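Local coordinates for protein Sqt1 (Chaetomium thermophilum, PDB 4ZOY) that probably serves as a dedicated chaperone that captures a nascent ribosomal protein during ribosome biogenesis, built as a WD40-repeat beta-propeller, at residues A[10-14]-A[46-50]; A[93-99]-A[142-148]; A[153-157]-A[168-172]; A[267-273]-A[325-331]; A[332-338]-A[376-381]. One frame throughout, in Å; residues are numbered along the deposited sequence.

Contact 1 of 5, residues A[10-14]-A[46-50]; sequences YFDGH and KGYVL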
# COMPACT_ATOMS: atom_id res chain seq x y z
N TYR A 10 -9.22 -3.17 -20.29
CA TYR A 10 -9.42 -4.16 -19.25
C TYR A 10 -8.55 -5.36 -19.49
O TYR A 10 -8.02 -5.57 -20.59
CB TYR A 10 -10.89 -4.58 -19.18
CG TYR A 10 -11.34 -5.43 -20.35
CD1 TYR A 10 -11.64 -4.86 -21.57
CD2 TYR A 10 -11.48 -6.81 -20.22
CE1 TYR A 10 -12.05 -5.64 -22.65
CE2 TYR A 10 -11.90 -7.59 -21.28
CZ TYR A 10 -12.18 -6.99 -22.49
OH TYR A 10 -12.59 -7.77 -23.55
N PHE A 11 -8.37 -6.15 -18.44
CA PHE A 11 -7.71 -7.43 -18.55
C PHE A 11 -8.48 -8.44 -17.72
O PHE A 11 -8.67 -8.24 -16.52
CB PHE A 11 -6.26 -7.35 -18.10
CG PHE A 11 -5.58 -8.68 -18.01
CD1 PHE A 11 -5.38 -9.45 -19.15
CD2 PHE A 11 -5.15 -9.18 -16.79
CE1 PHE A 11 -4.76 -10.68 -19.06
CE2 PHE A 11 -4.53 -10.41 -16.70
CZ PHE A 11 -4.32 -11.16 -17.84
N ASP A 12 -8.96 -9.50 -18.36
CA ASP A 12 -9.80 -10.46 -17.66
C ASP A 12 -9.15 -11.84 -17.51
O ASP A 12 -9.84 -12.81 -17.20
CB ASP A 12 -11.15 -10.60 -18.39
CG ASP A 12 -11.00 -11.24 -19.75
OD1 ASP A 12 -10.06 -10.88 -20.49
OD2 ASP A 12 -11.82 -12.13 -20.07
N GLY A 13 -7.83 -11.91 -17.70
CA GLY A 13 -7.11 -13.17 -17.63
C GLY A 13 -7.12 -13.91 -16.30
O GLY A 13 -7.10 -15.14 -16.26
N HIS A 14 -7.13 -13.18 -15.19
CA HIS A 14 -7.20 -13.83 -13.88
C HIS A 14 -8.49 -14.63 -13.75
O HIS A 14 -9.55 -14.18 -14.17
CB HIS A 14 -7.11 -12.80 -12.75
CG HIS A 14 -5.79 -12.10 -12.65
ND1 HIS A 14 -4.73 -12.62 -11.94
CD2 HIS A 14 -5.36 -10.93 -13.17
CE1 HIS A 14 -3.70 -11.80 -12.02
NE2 HIS A 14 -4.05 -10.76 -12.76
N LYS A 46 -1.65 -16.80 -9.57
CA LYS A 46 -1.24 -16.42 -10.90
C LYS A 46 -1.01 -14.93 -10.96
O LYS A 46 -1.77 -14.15 -10.36
CB LYS A 46 -2.29 -16.83 -11.94
CG LYS A 46 -1.94 -16.50 -13.38
CD LYS A 46 -0.96 -17.52 -13.94
CE LYS A 46 -0.83 -17.38 -15.45
NZ LYS A 46 0.03 -18.45 -16.03
N GLY A 47 0.02 -14.53 -11.69
CA GLY A 47 0.28 -13.13 -11.91
C GLY A 47 0.51 -12.84 -13.37
O GLY A 47 0.81 -13.75 -14.16
N TYR A 48 0.38 -11.58 -13.74
CA TYR A 48 0.63 -11.13 -15.09
C TYR A 48 1.35 -9.80 -15.09
O TYR A 48 1.21 -9.01 -14.14
CB TYR A 48 -0.69 -10.99 -15.87
CG TYR A 48 -1.40 -12.29 -16.13
CD1 TYR A 48 -1.03 -13.09 -17.21
CD2 TYR A 48 -2.44 -12.71 -15.32
CE1 TYR A 48 -1.68 -14.29 -17.46
CE2 TYR A 48 -3.10 -13.91 -15.56
CZ TYR A 48 -2.71 -14.69 -16.63
OH TYR A 48 -3.37 -15.88 -16.88
N VAL A 49 2.12 -9.53 -16.13
CA VAL A 49 2.62 -8.19 -16.35
C VAL A 49 1.93 -7.63 -17.58
O VAL A 49 1.84 -8.29 -18.61
CB VAL A 49 4.15 -8.14 -16.54
CG1 VAL A 49 4.60 -6.70 -16.71
CG2 VAL A 49 4.83 -8.79 -15.34
N LEU A 50 1.44 -6.40 -17.46
CA LEU A 50 0.70 -5.75 -18.52
C LEU A 50 1.42 -4.51 -18.99
O LEU A 50 2.18 -3.90 -18.23
CB LEU A 50 -0.70 -5.37 -18.05
CG LEU A 50 -1.51 -6.46 -17.37
CD1 LEU A 50 -2.76 -5.90 -16.74
CD2 LEU A 50 -1.88 -7.55 -18.36
O HOH W 1 -5.22 -17.02 -15.40
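Phe11 drives the edge of its ring into the face of Tyr48, CE2 lying 3.4 Å from Tyr48 CD2 with the two planes at 73°. This T-shaped pair sits at a blade junction of the eight-bladed WD40 propeller: Phe11 ends strand 9-11, paired with the C-terminal strand 478-482, whereas Tyr48 belongs to strand 45-51 of the next blade. CG of Phe11 stands anti to the backbone N (chi1 172°), which swings the ring across to residues 46-50. There Leu50 CD2 rests over the middle of one face, 3.9 Å from the ring centroid in a CH-pi contact, and the backbone N of Gly13 lies over the opposite face, so the ring is sandwiched. Tyr48 then turns its CD2 edge to the face of His14, a second T-shaped pair with planes at 88°. At the rim of the imidazole, His14 CE1 is 3.5 Å from Lys46 O. His14 NE2 hydrogen-bonds Thr33 OG1, consistent with the Gly-His pair of WD repeats, while the Lys46 ammonium leaves for Asp86 and Glu84. One water joins the two segments, accepting from Tyr48 OH at 2.6 Å and donating to Gly13 O at 2.8 Å.

Contact 2 of 5, residues A[93-99]-A[142-148]; sequences NALTFTL and INWFAPC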
# COMPACT_ATOMS: atom_id res chain seq x y z
N ASN A 93 -0.51 -12.51 -3.20
CA ASN A 93 -1.11 -11.57 -2.27
C ASN A 93 -0.37 -10.23 -2.24
O ASN A 93 -0.88 -9.23 -1.71
CB ASN A 93 -1.12 -12.18 -0.86
CG ASN A 93 -2.08 -11.48 0.07
OD1 ASN A 93 -3.21 -11.16 -0.31
ND2 ASN A 93 -1.64 -11.24 1.29
N ALA A 94 0.83 -10.22 -2.80
CA ALA A 94 1.69 -9.04 -2.78
C ALA A 94 2.56 -9.01 -4.03
O ALA A 94 3.01 -10.06 -4.49
CB ALA A 94 2.56 -9.05 -1.53
N LEU A 95 2.75 -7.81 -4.57
CA LEU A 95 3.64 -7.55 -5.70
C LEU A 95 4.38 -6.26 -5.50
O LEU A 95 3.80 -5.29 -5.01
CB LEU A 95 2.88 -7.45 -7.02
CG LEU A 95 2.32 -8.75 -7.58
CD1 LEU A 95 1.23 -8.39 -8.58
CD2 LEU A 95 3.43 -9.56 -8.23
N THR A 96 5.64 -6.22 -5.90
CA THR A 96 6.31 -4.94 -5.96
C THR A 96 7.43 -4.93 -7.00
O THR A 96 8.10 -5.93 -7.23
CB THR A 96 6.87 -4.54 -4.58
OG1 THR A 96 7.26 -3.16 -4.59
CG2 THR A 96 8.04 -5.40 -4.22
N PHE A 97 7.56 -3.79 -7.67
CA PHE A 97 8.78 -3.46 -8.39
C PHE A 97 9.70 -2.80 -7.39
O PHE A 97 9.25 -2.00 -6.57
CB PHE A 97 8.51 -2.52 -9.57
CG PHE A 97 7.83 -3.18 -10.74
CD1 PHE A 97 8.57 -3.85 -11.71
CD2 PHE A 97 6.45 -3.12 -10.88
CE1 PHE A 97 7.94 -4.45 -12.79
CE2 PHE A 97 5.82 -3.72 -11.97
CZ PHE A 97 6.56 -4.39 -12.91
N THR A 98 10.99 -3.09 -7.45
CA THR A 98 11.90 -2.47 -6.49
C THR A 98 12.19 -1.01 -6.83
O THR A 98 12.04 -0.56 -7.96
CB THR A 98 13.22 -3.24 -6.39
OG1 THR A 98 13.79 -3.42 -7.70
CG2 THR A 98 13.00 -4.59 -5.73
N LEU A 99 12.57 -0.26 -5.79
CA LEU A 99 13.08 1.10 -5.93
C LEU A 99 14.60 1.03 -6.00
O LEU A 99 15.20 0.10 -5.44
CB LEU A 99 12.62 1.96 -4.75
CG LEU A 99 11.11 2.20 -4.66
CD1 LEU A 99 10.77 2.87 -3.34
CD2 LEU A 99 10.63 3.06 -5.84
N ILE A 142 2.70 -14.60 3.13
CA ILE A 142 3.09 -13.19 2.99
C ILE A 142 1.88 -12.26 2.92
O ILE A 142 1.02 -12.43 2.06
CB ILE A 142 3.94 -13.00 1.74
CG1 ILE A 142 5.28 -13.73 1.90
CG2 ILE A 142 4.18 -11.51 1.49
CD1 ILE A 142 6.06 -13.90 0.62
N ASN A 143 1.84 -11.27 3.81
CA ASN A 143 0.70 -10.36 3.89
C ASN A 143 0.88 -9.06 3.11
O ASN A 143 -0.10 -8.48 2.63
CB ASN A 143 0.40 -10.02 5.35
CG ASN A 143 -0.20 -11.19 6.08
OD1 ASN A 143 -0.76 -12.10 5.45
ND2 ASN A 143 -0.11 -11.19 7.41
N TRP A 144 2.13 -8.60 2.97
CA TRP A 144 2.40 -7.34 2.30
C TRP A 144 3.87 -7.22 1.95
O TRP A 144 4.72 -7.88 2.56
CB TRP A 144 1.98 -6.13 3.18
CG TRP A 144 2.61 -6.11 4.55
CD1 TRP A 144 2.07 -6.59 5.71
CD2 TRP A 144 3.92 -5.61 4.90
NE1 TRP A 144 2.94 -6.40 6.76
CE2 TRP A 144 4.08 -5.81 6.28
CE3 TRP A 144 4.95 -5.00 4.17
CZ2 TRP A 144 5.25 -5.45 6.95
CZ3 TRP A 144 6.11 -4.63 4.84
CH2 TRP A 144 6.25 -4.86 6.22
N PHE A 145 4.15 -6.39 0.95
CA PHE A 145 5.50 -5.96 0.56
C PHE A 145 5.61 -4.46 0.70
O PHE A 145 4.64 -3.75 0.46
CB PHE A 145 5.81 -6.27 -0.91
CG PHE A 145 6.10 -7.70 -1.22
CD1 PHE A 145 6.56 -8.58 -0.26
CD2 PHE A 145 5.96 -8.15 -2.52
CE1 PHE A 145 6.85 -9.91 -0.60
CE2 PHE A 145 6.24 -9.46 -2.86
CZ PHE A 145 6.69 -10.33 -1.90
N ALA A 146 6.81 -3.97 0.99
CA ALA A 146 7.07 -2.53 0.89
C ALA A 146 8.51 -2.32 0.47
O ALA A 146 9.43 -2.74 1.19
CB ALA A 146 6.79 -1.83 2.22
N PRO A 147 8.73 -1.69 -0.69
CA PRO A 147 10.12 -1.43 -1.10
C PRO A 147 10.72 -0.29 -0.28
O PRO A 147 10.04 0.67 0.07
CB PRO A 147 9.98 -1.04 -2.58
CG PRO A 147 8.60 -0.43 -2.67
CD PRO A 147 7.76 -1.23 -1.69
N CYS A 148 12.00 -0.42 0.02
CA CYS A 148 12.73 0.59 0.77
C CYS A 148 12.98 1.83 -0.08
O CYS A 148 13.57 1.72 -1.14
CB CYS A 148 14.02 -0.03 1.21
SG CYS A 148 15.04 1.11 2.21
O HOH W 2 -0.43 -7.28 0.09
O HOH W 3 -2.81 -9.34 3.06
O HOH W 4 -3.36 -11.74 3.81
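Ala94 CB sits over one face of the Phe145 ring, 3.8 Å from its centroid, in a CH-pi contact between the inner strands of two successive propeller blades. Thr96 CG2 meets the same ring at Phe145 CD2, 3.8 Å away, and Thr96 OG1 lies against the Pro147 ring. Farther along, Leu99 CD1 approaches Pro147 CG at 4.0 Å. At the other end, the Asn93 amide gives a nearly straight bond (169°) from ND2 to Ile142 O, 3.0 Å long, taken on a lone pair in the carbonyl plane. CG of Asn93 is anti to its N (chi1 -162°), which sends the amide across. One water links Asn93 O with Asn143 O and another links Asn93 ND2 with that same oxygen. Behind this shell, Asn93 and Ala94 form a classic beta bulge facing Gly108, and Phe145 leans on Ile157, Leu159 and Val106. The strands run 15° from parallel without bonding backbone to backbone, which implies that side-chain packing, one amide and bridging waters join the blades here.

Contact 3 of 5, residues A[153-157]-A[168-172]; sequences HPNTI and VFTLD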
# COMPACT_ATOMS: atom_id res chain seq x y z
N HIS A 153 20.18 2.32 -0.26
CA HIS A 153 19.99 0.87 -0.25
C HIS A 153 19.03 0.42 -1.33
O HIS A 153 17.92 -0.04 -1.03
CB HIS A 153 19.50 0.40 1.11
CG HIS A 153 20.43 0.78 2.21
ND1 HIS A 153 21.58 0.05 2.48
CD2 HIS A 153 20.44 1.83 3.06
CE1 HIS A 153 22.24 0.64 3.47
NE2 HIS A 153 21.57 1.71 3.84
N PRO A 154 19.46 0.53 -2.59
CA PRO A 154 18.61 0.13 -3.70
C PRO A 154 18.22 -1.34 -3.66
O PRO A 154 18.93 -2.17 -3.09
CB PRO A 154 19.47 0.42 -4.93
CG PRO A 154 20.89 0.39 -4.42
CD PRO A 154 20.79 0.97 -3.05
N ASN A 155 17.05 -1.63 -4.23
CA ASN A 155 16.58 -3.00 -4.38
C ASN A 155 16.46 -3.75 -3.05
O ASN A 155 16.74 -4.95 -2.96
CB ASN A 155 17.50 -3.75 -5.36
CG ASN A 155 17.45 -3.12 -6.73
OD1 ASN A 155 16.37 -2.81 -7.23
ND2 ASN A 155 18.62 -2.87 -7.32
N THR A 156 16.03 -3.01 -2.03
CA THR A 156 15.74 -3.58 -0.73
C THR A 156 14.23 -3.60 -0.53
O THR A 156 13.54 -2.63 -0.90
CB THR A 156 16.45 -2.79 0.36
OG1 THR A 156 17.86 -2.86 0.11
CG2 THR A 156 16.16 -3.36 1.74
N ILE A 157 13.72 -4.71 -0.02
CA ILE A 157 12.28 -4.89 0.17
C ILE A 157 11.98 -5.47 1.54
O ILE A 157 12.74 -6.29 2.06
CB ILE A 157 11.69 -5.82 -0.94
CG1 ILE A 157 10.17 -5.97 -0.82
CG2 ILE A 157 12.34 -7.20 -0.93
CD1 ILE A 157 9.62 -7.06 -1.71
N VAL A 168 13.47 -8.25 5.92
CA VAL A 168 14.00 -7.28 4.99
C VAL A 168 15.07 -7.95 4.14
O VAL A 168 16.02 -8.53 4.68
CB VAL A 168 14.60 -6.05 5.72
CG1 VAL A 168 15.13 -5.05 4.72
CG2 VAL A 168 13.54 -5.41 6.63
N PHE A 169 14.90 -7.91 2.82
CA PHE A 169 15.81 -8.56 1.89
C PHE A 169 16.44 -7.53 0.98
O PHE A 169 15.79 -6.55 0.61
CB PHE A 169 15.10 -9.58 1.00
CG PHE A 169 14.42 -10.68 1.74
CD1 PHE A 169 15.13 -11.81 2.14
CD2 PHE A 169 13.05 -10.62 2.01
CE1 PHE A 169 14.50 -12.85 2.82
CE2 PHE A 169 12.42 -11.65 2.69
CZ PHE A 169 13.14 -12.77 3.10
N THR A 170 17.68 -7.78 0.57
CA THR A 170 18.27 -6.97 -0.48
C THR A 170 18.61 -7.87 -1.67
O THR A 170 19.13 -8.96 -1.50
CB THR A 170 19.51 -6.21 0.03
OG1 THR A 170 19.06 -5.20 0.94
CG2 THR A 170 20.22 -5.53 -1.11
N LEU A 171 18.25 -7.39 -2.85
CA LEU A 171 18.38 -8.15 -4.09
C LEU A 171 19.65 -7.67 -4.77
O LEU A 171 19.69 -6.60 -5.37
CB LEU A 171 17.13 -7.97 -4.97
CG LEU A 171 15.84 -8.29 -4.19
CD1 LEU A 171 14.60 -8.22 -5.07
CD2 LEU A 171 15.92 -9.65 -3.49
N ASP A 172 20.71 -8.46 -4.62
CA ASP A 172 22.05 -8.04 -5.01
C ASP A 172 22.94 -9.25 -5.31
O ASP A 172 22.96 -10.22 -4.55
CB ASP A 172 22.67 -7.18 -3.90
CG ASP A 172 24.08 -6.69 -4.22
OD1 ASP A 172 24.65 -7.05 -5.28
OD2 ASP A 172 24.63 -5.93 -3.39
O HOH W 5 21.09 -4.19 -6.14
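Thr156 and Thr170 face each other as an antiparallel non-hydrogen-bonded pair, and their hydroxyls meet directly, OG1 to OG1 at 2.8 Å. The pairing puts both side chains on one face of the sheet, and with OG1 anti to the carbonyl carbon in each (chi1 -60° and -70°) the two oxygens turn to each other; Thr156 OG1 also lies 3.0 Å from His153 O. The Thr156 methyl, on the other branch, packs on Val168 CG1. With a valine in place of Thr156, Thr170 OG1 would probably be left without its hydroxyl mate across the strands. The neighbouring pair, Ile157 with Phe169, satisfies both backbone groups of each residue reciprocally: Ile157 N gives to Phe169 O and Phe169 N to Ile157 O, each at 2.8 Å and close to straight. Leu171 N continues the ladder to Asn155 O at 2.9 Å, where the left-handed backbone of Asn155 leads the chain into the strand. The Asn155 amide has both ends occupied: OD1 takes a bond from the Thr98 hydroxyl, while ND2 serves Asp103 OD2 and a water that passes on to Leu171 O. It thereby ties the hairpin to the preceding blade, against which Leu171 also packs through Phe104 and Val106. Such regular pairing is that of an antiparallel beta hairpin, here the two central strands of a four-stranded WD40 propeller blade.

Contact 4 of 5, residues A[267-273]-A[325-331]; sequences GGAGGQI and QIQSDNI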
# COMPACT_ATOMS: atom_id res chain seq x y z
N GLY A 267 -3.62 2.50 12.41
CA GLY A 267 -5.07 2.46 12.35
C GLY A 267 -5.54 1.06 12.64
O GLY A 267 -4.91 0.08 12.26
N GLY A 268 -6.66 0.96 13.35
CA GLY A 268 -7.12 -0.35 13.75
C GLY A 268 -8.60 -0.47 13.97
O GLY A 268 -9.39 0.28 13.41
N ALA A 269 -8.97 -1.44 14.80
CA ALA A 269 -10.37 -1.75 15.06
C ALA A 269 -11.12 -0.56 15.67
O ALA A 269 -10.52 0.31 16.31
CB ALA A 269 -10.47 -2.96 15.97
N GLY A 270 -12.43 -0.53 15.46
CA GLY A 270 -13.27 0.47 16.10
C GLY A 270 -13.08 1.88 15.60
O GLY A 270 -13.55 2.84 16.21
N GLY A 271 -12.38 2.02 14.49
CA GLY A 271 -12.11 3.34 13.94
C GLY A 271 -10.94 4.05 14.60
O GLY A 271 -10.73 5.24 14.36
N GLN A 272 -10.17 3.33 15.41
CA GLN A 272 -9.14 4.00 16.20
C GLN A 272 -7.88 4.26 15.40
O GLN A 272 -7.45 3.43 14.58
CB GLN A 272 -8.78 3.19 17.44
CG GLN A 272 -9.91 3.14 18.46
CD GLN A 272 -9.42 2.69 19.82
OE1 GLN A 272 -8.74 3.44 20.53
NE2 GLN A 272 -9.75 1.47 20.19
N ILE A 273 -7.30 5.43 15.64
CA ILE A 273 -6.03 5.83 15.07
C ILE A 273 -5.15 6.34 16.20
O ILE A 273 -5.62 7.08 17.06
CB ILE A 273 -6.19 6.94 14.01
CG1 ILE A 273 -7.08 6.46 12.87
CG2 ILE A 273 -4.82 7.37 13.48
CD1 ILE A 273 -7.59 7.56 12.00
N GLN A 325 -10.77 8.75 17.08
CA GLN A 325 -11.86 7.84 16.86
C GLN A 325 -13.20 8.42 16.56
O GLN A 325 -14.13 8.59 17.48
CB GLN A 325 -11.98 6.87 18.06
CG GLN A 325 -12.90 5.68 17.88
CD GLN A 325 -13.06 4.82 19.12
OE1 GLN A 325 -12.78 5.23 20.22
NE2 GLN A 325 -13.49 3.62 18.92
N ILE A 326 -13.18 8.78 15.28
CA ILE A 326 -14.26 9.41 14.56
C ILE A 326 -15.01 8.41 13.75
O ILE A 326 -16.10 8.49 13.60
CB ILE A 326 -13.69 10.45 13.56
CG1 ILE A 326 -12.95 11.58 14.26
CG2 ILE A 326 -14.75 11.03 12.64
CD1 ILE A 326 -13.78 12.37 15.25
N GLN A 327 -14.35 7.48 13.16
CA GLN A 327 -15.03 6.46 12.39
C GLN A 327 -15.42 5.28 13.27
O GLN A 327 -15.07 5.24 14.44
CB GLN A 327 -14.13 6.04 11.22
CG GLN A 327 -13.85 7.21 10.31
CD GLN A 327 -12.55 7.07 9.56
OE1 GLN A 327 -11.48 7.22 10.14
NE2 GLN A 327 -12.64 6.81 8.26
N SER A 328 -16.16 4.31 12.71
CA SER A 328 -16.82 3.32 13.56
C SER A 328 -16.33 1.89 13.38
O SER A 328 -16.75 1.00 14.11
CB SER A 328 -18.34 3.37 13.32
OG SER A 328 -18.68 2.87 12.03
N ASP A 329 -15.46 1.66 12.41
CA ASP A 329 -15.00 0.31 12.13
C ASP A 329 -13.54 0.39 11.66
O ASP A 329 -13.00 1.49 11.51
CB ASP A 329 -15.90 -0.35 11.08
CG ASP A 329 -15.93 -1.88 11.17
OD1 ASP A 329 -15.00 -2.50 11.73
OD2 ASP A 329 -16.90 -2.47 10.64
N ASN A 330 -12.94 -0.77 11.44
CA ASN A 330 -11.51 -0.90 11.12
C ASN A 330 -10.98 0.18 10.20
O ASN A 330 -11.55 0.47 9.14
CB ASN A 330 -11.24 -2.26 10.48
CG ASN A 330 -11.49 -3.43 11.41
OD1 ASN A 330 -11.91 -3.26 12.55
ND2 ASN A 330 -11.22 -4.64 10.92
N ILE A 331 -9.86 0.78 10.60
CA ILE A 331 -9.14 1.67 9.71
C ILE A 331 -8.24 0.82 8.83
O ILE A 331 -7.22 0.30 9.28
CB ILE A 331 -8.32 2.71 10.47
CG1 ILE A 331 -9.23 3.55 11.39
CG2 ILE A 331 -7.54 3.59 9.47
CD1 ILE A 331 -10.43 4.19 10.68
O HOH W 6 -14.12 -2.53 14.48
O HOH W 7 -11.46 7.51 12.98
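The Gln325 amide lies flat against Gln272: Gln272 CG sits over one face, 3.6 Å from Gln325 CD, and the two side-chain amides are stacked with planes 19° apart. At its edge, within the amide plane, Gln325 NE2 gives a hydrogen bond to Gly270 O at 2.8 Å, tilted from the plane of that carbonyl. The extended Gln325 chain, CG anti to the backbone N (chi1 -169°), is what reaches over the turn. Beneath it, glycines make close approach possible. A side chain on Gly271 would run into Gln327 O, which instead lies 3.6 Å from Gly271 CA, and one on Gly267 would strike Ile331 CG2. Ile331 packs on the turn, CG1 against Gly271 C and Gln272 O and 3.9 Å from Ile273 CG1, while its backbone N bonds Gly268 O at 2.9 Å from above the carbonyl plane. Two waters complete the seam: one accepts from Gly270 N and donates to Asp329 OD1; the other donates to Gly271 O and Gln327 OE1 and accepts from Gln327 N. Gln327 NE2 is held by Ala345 O and Ser351 OG of the next blade. The turn between strands 263-268 and 273-277 is thus wrapped by the loop leading from the outer strand of its blade to the inner strand of the following one, a connection characteristic of WD40 propellers.

Contact 5 of 5, residues A[332-338]-A[376-381]; sequences ESLAFSP and VVKVEF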
# COMPACT_ATOMS: atom_id res chain seq x y z
N GLU A 332 -8.63 0.65 7.58
CA GLU A 332 -7.93 -0.28 6.70
C GLU A 332 -6.87 0.41 5.85
O GLU A 332 -6.02 -0.26 5.26
CB GLU A 332 -8.92 -1.01 5.80
CG GLU A 332 -9.79 -2.03 6.54
CD GLU A 332 -9.00 -3.24 7.05
OE1 GLU A 332 -7.81 -3.39 6.68
OE2 GLU A 332 -9.57 -4.05 7.81
N SER A 333 -6.90 1.75 5.80
CA SER A 333 -5.95 2.47 4.98
C SER A 333 -5.70 3.86 5.55
O SER A 333 -6.64 4.56 5.92
CB SER A 333 -6.47 2.54 3.53
OG SER A 333 -5.54 3.23 2.72
N LEU A 334 -4.42 4.24 5.63
CA LEU A 334 -3.95 5.51 6.16
C LEU A 334 -2.97 6.12 5.19
O LEU A 334 -2.11 5.42 4.67
CB LEU A 334 -3.23 5.32 7.51
CG LEU A 334 -4.06 5.09 8.76
CD1 LEU A 334 -3.16 4.58 9.89
CD2 LEU A 334 -4.73 6.39 9.14
N ALA A 335 -3.08 7.43 4.96
CA ALA A 335 -2.10 8.12 4.13
C ALA A 335 -1.90 9.55 4.58
O ALA A 335 -2.86 10.30 4.77
CB ALA A 335 -2.52 8.09 2.68
N PHE A 336 -0.64 9.92 4.78
CA PHE A 336 -0.27 11.31 4.93
C PHE A 336 -0.13 11.97 3.56
O PHE A 336 0.44 11.38 2.64
CB PHE A 336 1.06 11.46 5.68
CG PHE A 336 0.97 11.19 7.16
CD1 PHE A 336 0.68 12.21 8.05
CD2 PHE A 336 1.21 9.92 7.65
CE1 PHE A 336 0.62 11.96 9.42
CE2 PHE A 336 1.15 9.66 9.01
CZ PHE A 336 0.86 10.69 9.90
N SER A 337 -0.65 13.18 3.42
CA SER A 337 -0.39 13.94 2.21
C SER A 337 1.09 14.23 2.10
O SER A 337 1.73 14.57 3.09
CB SER A 337 -1.18 15.24 2.22
OG SER A 337 -0.78 16.08 1.15
N PRO A 338 1.64 14.12 0.89
CA PRO A 338 3.07 14.40 0.70
C PRO A 338 3.41 15.87 0.90
O PRO A 338 4.58 16.16 1.17
CB PRO A 338 3.33 13.96 -0.74
CG PRO A 338 2.01 14.10 -1.42
CD PRO A 338 0.99 13.72 -0.37
N VAL A 376 -13.91 0.97 2.64
CA VAL A 376 -12.90 1.72 1.92
C VAL A 376 -11.61 0.93 2.04
O VAL A 376 -11.08 0.76 3.14
CB VAL A 376 -12.71 3.14 2.48
CG1 VAL A 376 -11.71 3.92 1.62
CG2 VAL A 376 -14.03 3.88 2.54
N VAL A 377 -11.13 0.43 0.92
CA VAL A 377 -10.02 -0.51 0.90
C VAL A 377 -8.66 0.20 0.88
O VAL A 377 -7.70 -0.22 1.54
CB VAL A 377 -10.15 -1.45 -0.31
CG1 VAL A 377 -8.91 -2.29 -0.51
CG2 VAL A 377 -11.40 -2.34 -0.13
N LYS A 378 -8.58 1.28 0.10
CA LYS A 378 -7.32 2.00 -0.07
C LYS A 378 -7.57 3.46 -0.33
O LYS A 378 -8.47 3.81 -1.09
CB LYS A 378 -6.52 1.39 -1.23
CG LYS A 378 -5.21 2.11 -1.52
CD LYS A 378 -4.41 1.40 -2.60
CE LYS A 378 -3.19 2.22 -3.02
NZ LYS A 378 -2.23 1.40 -3.82
N VAL A 379 -6.77 4.31 0.30
CA VAL A 379 -6.70 5.72 -0.03
C VAL A 379 -5.25 6.06 -0.34
O VAL A 379 -4.31 5.52 0.29
CB VAL A 379 -7.23 6.64 1.09
CG1 VAL A 379 -8.68 6.31 1.42
CG2 VAL A 379 -6.36 6.56 2.37
N GLU A 380 -5.04 6.95 -1.31
CA GLU A 380 -3.68 7.30 -1.72
C GLU A 380 -3.67 8.66 -2.39
O GLU A 380 -4.46 8.91 -3.31
CB GLU A 380 -3.10 6.24 -2.67
CG GLU A 380 -1.65 6.51 -3.05
CD GLU A 380 -1.16 5.53 -4.10
OE1 GLU A 380 -0.76 4.40 -3.75
OE2 GLU A 380 -1.18 5.90 -5.29
N PHE A 381 -2.78 9.55 -1.93
CA PHE A 381 -2.68 10.88 -2.53
C PHE A 381 -2.01 10.84 -3.88
O PHE A 381 -1.06 10.08 -4.10
CB PHE A 381 -1.91 11.83 -1.61
CG PHE A 381 -2.69 12.28 -0.42
CD1 PHE A 381 -3.48 13.42 -0.49
CD2 PHE A 381 -2.65 11.57 0.77
CE1 PHE A 381 -4.22 13.85 0.61
CE2 PHE A 381 -3.39 11.99 1.87
CZ PHE A 381 -4.18 13.12 1.79
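Phe381 lays one ring face on Ser337, whose CB is 3.7 Å from the ring centroid in a CH-pi contact, at the tight end of two inner strands from adjacent WD40 propeller blades. Pro338 CD closes on Phe381 CB at 3.7 Å, and Ala335 CB touches both Phe381 CD2 and Val379 CG2. An alanine in place of Phe381 would probably open a gap beside Ser337 and Pro338 and deprive Ala335 of an apolar neighbour. The Ser337 hydroxyl itself bonds Gly392 O and Ala340 N. The other end is looser: Glu332 touches Val376 O with CB alone and leads its carboxylate away. Lys378 and Glu380 lie on the side of strand 376-381 turned from residues 332-338; Lys378 NZ bonds Phe460 O, its cation also meets the Phe460 ring, and a long salt bridge joins NZ to Glu380 OE1 (3.3 Å). Between the two ends, one direct bond links the strands: Ser333 OG, anti to its own N (chi1 -179°), accepts from Val379 N at 2.9 Å, with an N-H...O angle of 164°.

In the fold
From the N terminus the contacts follow one another in series; none nests in or crosses another. Contact 1 closes a loop of 31 residues and ties the closing blade, which strand 9-11 completes beside the C-terminal strands, to the first blade formed wholly by the N-terminal part of the chain. Contact 2, closing 42 residues, bridges the next two blades, and contact 3 closes the short hairpin inside the second of these; they touch around Asn155 and Ile157. Across the propeller, with nearest atoms about 25 Å from contact 1, contact 4 closes 51 residues and joins two further blades; contact 5, closing 37, ties the second of these to the blade after it through their inner strands, and Leu334 packs on Gly267 and Ile273 of contact 4.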